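Side-chain contacts in aminotransferase class-III (Sphaerobacter thermophilus DSM 20745, PDB 6K8H), which belongs to the class-III aminotransferases of the PLP-dependent transferase fold and carries (5-hydroxy-4,6-dimethylpyridin-3-yl)methyl dihydrogen phosphate in its ligand pocket: residues A344-G347 with Q348-R351; L383-Y386 with R387-V390; N200-D203 with G204-L208. All coordinates share one frame; numbering follows the deposited sequence.

Interaction 1: residues A344-G347 with Q348-R351; sequences ATLG and QQLR
T345 and Q349 sit one turn apart in helix 337-361, and their side chains run side by side in the same direction. Four backbone bonds hold this turn: Q348 N to A344 O, Q349 N to T345 O, L350 N to L346 O and R351 N to G347 O. This is the i to i+4 pattern of an alpha-helix.

The van der Waals contacts centre on Q349. Its CG lies beside the backbone N (chi1 -72°), and the chain beyond runs back along the helix. Q349 OE1 thus comes to 3.7 Å from CD2 of L346. The methyl CG2 of T345 is a looser neighbour, 4.1 Å from Q349 OE1. L346 and L350 turn to the interior, where both meet V430 of helix 427-445.

R351 folds back by a bend at chi3 (-59°). One face of its guanidinium covers the peptide of G347, whose O lies 3.6 Å above the plane, toward the rim. R351 NH1 makes a weak hydrogen bond to G371 O.

Two waters add polar bridges. Water 2 donates to T345 O at 2.9 Å and to Q348 OE1 at 2.8 Å. Water 1, in the guanidinium plane at its edge, accepts from R351 NH2 at 3.0 Å. Its contact with A344 O is unusually short and of uncertain strength.

T345 O therefore takes on a water while its backbone bond stays in place.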
loop_
_atom_site.group_PDB
_atom_site.type_symbol
_atom_site.label_atom_id
_atom_site.label_comp_id
_atom_site.label_asym_id
_atom_site.label_seq_id
_atom_site.Cartn_x
_atom_site.Cartn_y
_atom_site.Cartn_z
ATOM N N ALA B 344 3.566 26.494 -13.832
ATOM C CA ALA B 344 2.944 26.434 -15.150
ATOM C C ALA B 344 3.711 27.287 -16.150
ATOM O O ALA B 344 3.892 26.893 -17.309
ATOM C CB ALA B 344 1.483 26.875 -15.055
ATOM N N THR B 345 4.191 28.452 -15.716
ATOM C CA THR B 345 5.001 29.278 -16.603
ATOM C C THR B 345 6.295 28.565 -16.970
ATOM O O THR B 345 6.684 28.522 -18.145
ATOM C CB THR B 345 5.275 30.625 -15.951
ATOM O OG1 THR B 345 4.029 31.319 -15.805
ATOM C CG2 THR B 345 6.227 31.437 -16.812
ATOM N N LEU B 346 6.970 27.984 -15.973
ATOM C CA LEU B 346 8.201 27.257 -16.261
ATOM C C LEU B 346 7.942 26.077 -17.194
ATOM O O LEU B 346 8.754 25.786 -18.084
ATOM C CB LEU B 346 8.837 26.775 -14.957
ATOM C CG LEU B 346 9.539 27.829 -14.092
ATOM C CD1 LEU B 346 9.981 27.217 -12.762
ATOM C CD2 LEU B 346 10.718 28.443 -14.838
ATOM N N GLY B 347 6.811 25.390 -17.014
ATOM C CA GLY B 347 6.490 24.271 -17.886
ATOM C C GLY B 347 6.238 24.714 -19.311
ATOM O O GLY B 347 6.718 24.083 -20.262
ATOM N N GLN B 348 5.497 25.810 -19.480
ATOM C CA GLN B 348 5.297 26.362 -20.817
ATOM C C GLN B 348 6.628 26.738 -21.465
ATOM O O GLN B 348 6.840 26.481 -22.655
ATOM C CB GLN B 348 4.356 27.568 -20.756
ATOM C CG GLN B 348 3.773 27.945 -22.104
ATOM C CD GLN B 348 4.772 28.675 -22.992
ATOM O OE1 GLN B 348 5.634 29.420 -22.500
ATOM N NE2 GLN B 348 4.665 28.465 -24.307
ATOM N N GLN B 349 7.529 27.372 -20.703
ATOM C CA GLN B 349 8.838 27.739 -21.240
ATOM C C GLN B 349 9.640 26.513 -21.669
ATOM O O GLN B 349 10.275 26.514 -22.737
ATOM C CB GLN B 349 9.607 28.559 -20.202
ATOM C CG GLN B 349 9.049 29.964 -20.034
ATOM C CD GLN B 349 9.844 30.798 -19.055
ATOM O OE1 GLN B 349 10.028 30.413 -17.899
ATOM N NE2 GLN B 349 10.331 31.947 -19.515
ATOM N N LEU B 350 9.638 25.461 -20.845
ATOM C CA LEU B 350 10.337 24.236 -21.224
ATOM C C LEU B 350 9.742 23.653 -22.501
ATOM O O LEU B 350 10.473 23.302 -23.437
ATOM C CB LEU B 350 10.284 23.212 -20.079
ATOM C CG LEU B 350 11.130 21.939 -20.256
ATOM C CD1 LEU B 350 11.734 21.474 -18.940
ATOM C CD2 LEU B 350 10.317 20.799 -20.874
ATOM N N ARG B 351 8.412 23.541 -22.555
ATOM C CA ARG B 351 7.763 22.912 -23.704
ATOM C C ARG B 351 8.020 23.705 -24.982
ATOM O O ARG B 351 8.321 23.125 -26.036
ATOM C CB ARG B 351 6.263 22.762 -23.437
ATOM C CG ARG B 351 5.937 21.650 -22.444
ATOM C CD ARG B 351 4.458 21.291 -22.476
ATOM N NE ARG B 351 3.637 22.457 -22.159
ATOM C CZ ARG B 351 3.316 22.819 -20.926
ATOM N NH1 ARG B 351 3.731 22.092 -19.875
ATOM N NH2 ARG B 351 2.571 23.903 -20.748
HETATM O O HOH W 1 2.221 25.122 -18.037
HETATM O O HOH W 2 5.875 30.671 -19.954
#

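Interaction 2: residues L383-Y386 with R387-V390; sequences LADY and RNSV
Y386 and R387 pack side by side in a short 3-10 turn, within the loop between strand 373-377 and helix 393-408. The R387 chain is extended from CG to NE and runs along the tyrosine. R387 CG makes a CH-pi contact over one ring face, 3.9 Å from the centroid of the Y386 ring and 18° off the normal. Further out, Y386 OH lies 3.2 Å above the guanidinium plane, toward the rim. Ring and guanidinium are inclined by 40°. The hydroxyl and R387 NH2 are close, but they are not hydrogen-bonded. Both polar ends have outside partners: Y386 OH bonds to D151 OD2, and R387 NH1 to S167 OG.

The turn itself is closed by i to i+3 backbone bonds, N388 N to D385 O and S389 N to Y386 O. Y386 O also accepts from S389 OG at 2.7 Å. The hydroxyl approaches nearly along the C=O axis, while the amide N comes from above the carbonyl plane. A chi1 of 59° sets OG between its own N and carbonyl carbon, within range of that oxygen.

D385 and N388 also point the same way. CB of D385 lies 3.5 Å from N388 ND2, and water 3 accepts from ND2 and donates to D385 OD2. ND2 has a second acceptor in P382 O, just before the turn. On the buried side L383 rests on Q366 and T368 of strand 366-370. Its methyl CD2 reaches S389, 3.8 Å from CA and 3.9 Å from CB.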
loop_
_atom_site.group_PDB
_atom_site.type_symbol
_atom_site.label_atom_id
_atom_site.label_comp_id
_atom_site.label_asym_id
_atom_site.label_seq_id
_atom_site.Cartn_x
_atom_site.Cartn_y
_atom_site.Cartn_z
ATOM N N LEU B 383 -2.305 12.545 -30.973
ATOM C CA LEU B 383 -2.495 11.668 -29.825
ATOM C C LEU B 383 -3.948 11.597 -29.376
ATOM O O LEU B 383 -4.279 10.771 -28.512
ATOM C CB LEU B 383 -1.601 12.137 -28.681
ATOM C CG LEU B 383 -0.124 12.008 -29.047
ATOM C CD1 LEU B 383 0.724 13.001 -28.269
ATOM C CD2 LEU B 383 0.311 10.564 -28.797
ATOM N N ALA B 384 -4.815 12.434 -29.955
ATOM C CA ALA B 384 -6.248 12.335 -29.717
ATOM C C ALA B 384 -6.802 10.986 -30.151
ATOM O O ALA B 384 -7.859 10.571 -29.658
ATOM C CB ALA B 384 -6.974 13.472 -30.447
ATOM N N ASP B 385 -6.123 10.301 -31.068
ATOM C CA ASP B 385 -6.392 8.903 -31.387
ATOM C C ASP B 385 -5.383 8.074 -30.597
ATOM O O ASP B 385 -4.207 8.006 -30.968
ATOM C CB ASP B 385 -6.274 8.652 -32.895
ATOM C CG ASP B 385 -7.238 9.516 -33.719
ATOM O OD1 ASP B 385 -8.335 9.846 -33.218
ATOM O OD2 ASP B 385 -6.908 9.868 -34.879
ATOM N N TYR B 386 -5.846 7.431 -29.515
ATOM C CA TYR B 386 -4.924 6.944 -28.491
ATOM C C TYR B 386 -3.975 5.881 -29.023
ATOM O O TYR B 386 -2.850 5.745 -28.526
ATOM C CB TYR B 386 -5.713 6.419 -27.278
ATOM C CG TYR B 386 -6.270 5.013 -27.386
ATOM C CD1 TYR B 386 -5.501 3.902 -27.035
ATOM C CD2 TYR B 386 -7.584 4.794 -27.785
ATOM C CE1 TYR B 386 -6.018 2.613 -27.114
ATOM C CE2 TYR B 386 -8.111 3.504 -27.864
ATOM C CZ TYR B 386 -7.323 2.422 -27.526
ATOM O OH TYR B 386 -7.848 1.140 -27.596
ATOM N N ARG B 387 -4.388 5.141 -30.046
ATOM C CA ARG B 387 -3.520 4.095 -30.563
ATOM C C ARG B 387 -2.280 4.662 -31.228
ATOM O O ARG B 387 -1.318 3.919 -31.443
ATOM C CB ARG B 387 -4.293 3.183 -31.509
ATOM C CG ARG B 387 -5.324 2.321 -30.771
ATOM C CD ARG B 387 -5.534 1.007 -31.476
ATOM N NE ARG B 387 -6.644 0.235 -30.935
ATOM C CZ ARG B 387 -6.521 -0.689 -29.981
ATOM N NH1 ARG B 387 -5.330 -0.942 -29.455
ATOM N NH2 ARG B 387 -7.584 -1.362 -29.558
ATOM N N ASN B 388 -2.282 5.962 -31.545
ATOM C CA ASN B 388 -1.100 6.614 -32.071
ATOM C C ASN B 388 -0.006 6.779 -31.029
ATOM O O ASN B 388 1.138 7.066 -31.410
ATOM C CB ASN B 388 -1.476 7.980 -32.645
ATOM C CG ASN B 388 -2.258 7.858 -33.925
ATOM O OD1 ASN B 388 -2.154 6.847 -34.620
ATOM N ND2 ASN B 388 -3.057 8.881 -34.246
ATOM N N SER B 389 -0.312 6.611 -29.732
ATOM C CA SER B 389 0.745 6.783 -28.741
ATOM C C SER B 389 1.727 5.612 -28.731
ATOM O O SER B 389 2.804 5.740 -28.148
ATOM C CB SER B 389 0.163 7.001 -27.335
ATOM O OG SER B 389 -0.652 5.927 -26.906
ATOM N N VAL B 390 1.376 4.479 -29.342
ATOM C CA VAL B 390 2.273 3.331 -29.382
ATOM C C VAL B 390 3.428 3.603 -30.336
ATOM O O VAL B 390 3.230 4.056 -31.471
ATOM C CB VAL B 390 1.515 2.059 -29.793
ATOM C CG1 VAL B 390 2.446 0.869 -29.745
ATOM C CG2 VAL B 390 0.308 1.830 -28.879
HETATM O O HOH W 3 -4.890 9.356 -36.560
#

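Interaction 3: residues N200-D203 with G204-L208; sequences NDID and GTERL
The start of helix 202-211 is held by a capping bond at its N-terminus and by a salt bridge between D203 and R207 on its outer side. The helix follows strand 194-197, an outermost strand of the seven-stranded sheet within this chain. It packs beside helix 235-248.

D201 is the N-cap. Its CG is anti to the backbone N (chi1 167°), which carries the carboxylate forward to the first turn. D201 OD1 accepts from G204 N at 3.1 Å. The N-H points almost straight at the oxygen (169°) but meets it from above the carboxylate plane. The backbone of D201 works as well. D201 O takes T205 N in the carbonyl plane and T205 OG1 from above that plane, the latter at 2.9 Å. One carbonyl thus binds both the amide and the hydroxyl of T205, whose side chain also touches L197 and F237.

D203 and R207 are one turn apart and form an i to i+4 salt bridge. The arginine bends at chi3 and brings its guanidinium to the carboxylate, their planes 30° apart. D203 OD2 lies 2.8 Å from both NE and NH2 of R207. Both hydrogen bonds are weak because the N-H groups point poorly at the oxygen. NE also makes a weak bond to D203 O.

I202 and E206 meet on another side. CD1 of I202 lies 3.8 Å from CG of E206, and CG1 touches the aliphatic part too. The carboxylate of E206 continues to a salt bridge with R240 of helix 235-248.

D201, whose side chain accepts from the backbone N-H three residues on, is a classical Asp N-cap of an alpha-helix.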
loop_
_atom_site.group_PDB
_atom_site.type_symbol
_atom_site.label_atom_id
_atom_site.label_comp_id
_atom_site.label_asym_id
_atom_site.label_seq_id
_atom_site.Cartn_x
_atom_site.Cartn_y
_atom_site.Cartn_z
ATOM N N ASN B 200 -10.823 8.894 -25.139
ATOM C CA ASN B 200 -11.069 10.000 -26.082
ATOM C C ASN B 200 -11.834 9.558 -27.330
ATOM O O ASN B 200 -11.719 10.168 -28.400
ATOM C CB ASN B 200 -9.766 10.698 -26.494
ATOM C CG ASN B 200 -9.498 11.946 -25.685
ATOM O OD1 ASN B 200 -10.427 12.617 -25.237
ATOM N ND2 ASN B 200 -8.221 12.265 -25.486
ATOM N N ASP B 201 -12.620 8.492 -27.218
ATOM C CA ASP B 201 -13.492 8.029 -28.293
ATOM C C ASP B 201 -14.869 7.896 -27.641
ATOM O O ASP B 201 -15.211 6.849 -27.079
ATOM C CB ASP B 201 -12.945 6.720 -28.886
ATOM C CG ASP B 201 -13.933 6.004 -29.797
ATOM O OD1 ASP B 201 -15.073 6.479 -29.990
ATOM O OD2 ASP B 201 -13.546 4.935 -30.317
ATOM N N ILE B 202 -15.653 8.976 -27.692
ATOM C CA ILE B 202 -16.876 8.997 -26.893
ATOM C C ILE B 202 -17.914 8.040 -27.467
ATOM O O ILE B 202 -18.707 7.461 -26.720
ATOM C CB ILE B 202 -17.423 10.434 -26.757
ATOM C CG1 ILE B 202 -18.580 10.485 -25.741
ATOM C CG2 ILE B 202 -17.877 10.978 -28.098
ATOM C CD1 ILE B 202 -18.255 9.864 -24.389
ATOM N N ASP B 203 -17.919 7.830 -28.783
ATOM C CA ASP B 203 -18.909 6.936 -29.385
ATOM C C ASP B 203 -18.760 5.503 -28.876
ATOM O O ASP B 203 -19.730 4.892 -28.402
ATOM C CB ASP B 203 -18.791 6.988 -30.907
ATOM C CG ASP B 203 -19.768 6.061 -31.593
ATOM O OD1 ASP B 203 -20.981 6.355 -31.572
ATOM O OD2 ASP B 203 -19.310 5.038 -32.156
ATOM N N GLY B 204 -17.557 4.939 -29.001
ATOM C CA GLY B 204 -17.330 3.591 -28.507
ATOM C C GLY B 204 -17.503 3.488 -27.003
ATOM O O GLY B 204 -18.058 2.508 -26.495
ATOM N N THR B 205 -17.038 4.507 -26.274
ATOM C CA THR B 205 -17.201 4.542 -24.824
ATOM C C THR B 205 -18.676 4.464 -24.436
ATOM O O THR B 205 -19.068 3.664 -23.575
ATOM C CB THR B 205 -16.559 5.821 -24.268
ATOM O OG1 THR B 205 -15.130 5.730 -24.372
ATOM C CG2 THR B 205 -16.947 6.061 -22.824
ATOM N N GLU B 206 -19.515 5.278 -25.087
ATOM C CA GLU B 206 -20.941 5.279 -24.781
ATOM C C GLU B 206 -21.586 3.952 -25.149
ATOM O O GLU B 206 -22.390 3.418 -24.377
ATOM C CB GLU B 206 -21.633 6.437 -25.503
ATOM C CG GLU B 206 -21.380 7.790 -24.858
ATOM C CD GLU B 206 -22.242 8.900 -25.441
ATOM O OE1 GLU B 206 -22.682 8.769 -26.609
ATOM O OE2 GLU B 206 -22.482 9.899 -24.727
ATOM N N ARG B 207 -21.241 3.395 -26.315
ATOM C CA ARG B 207 -21.864 2.136 -26.715
ATOM C C ARG B 207 -21.524 1.016 -25.731
ATOM O O ARG B 207 -22.391 0.205 -25.373
ATOM C CB ARG B 207 -21.431 1.759 -28.133
ATOM C CG ARG B 207 -22.026 2.623 -29.257
ATOM C CD ARG B 207 -21.567 2.115 -30.634
ATOM N NE ARG B 207 -20.243 2.628 -30.994
ATOM C CZ ARG B 207 -19.302 1.937 -31.643
ATOM N NH1 ARG B 207 -19.529 0.677 -32.007
ATOM N NH2 ARG B 207 -18.125 2.508 -31.924
ATOM N N LEU B 208 -20.272 0.974 -25.259
ATOM C CA LEU B 208 -19.882 -0.058 -24.301
ATOM C C LEU B 208 -20.548 0.140 -22.941
ATOM O O LEU B 208 -20.991 -0.833 -22.317
ATOM C CB LEU B 208 -18.363 -0.092 -24.164
ATOM C CG LEU B 208 -17.671 -0.868 -25.282
ATOM C CD1 LEU B 208 -16.184 -0.524 -25.322
ATOM C CD2 LEU B 208 -17.868 -2.364 -25.094
#

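How the interactions relate
All three contacts are local turns within the class-III aminotransferase part of the chain. Interactions 2 and 3 are neighbours, with centres 15 Å apart. They touch by packing, A384 O to N200 CB at 3.7 Å, and both meet the loop at Y231 and E234. Interaction 1 stands apart: its centre is about 23 Å from that of interaction 2 and about 33 Å from that of interaction 3. Even the nearest atoms are about 11 Å and 16 Å away. Strands 366-370 and 373-377 lie between helix 337-361 and the 383-390 loop in sequence. None of the residues described belongs to the ligand pocket, which includes Y154, D255 and K282.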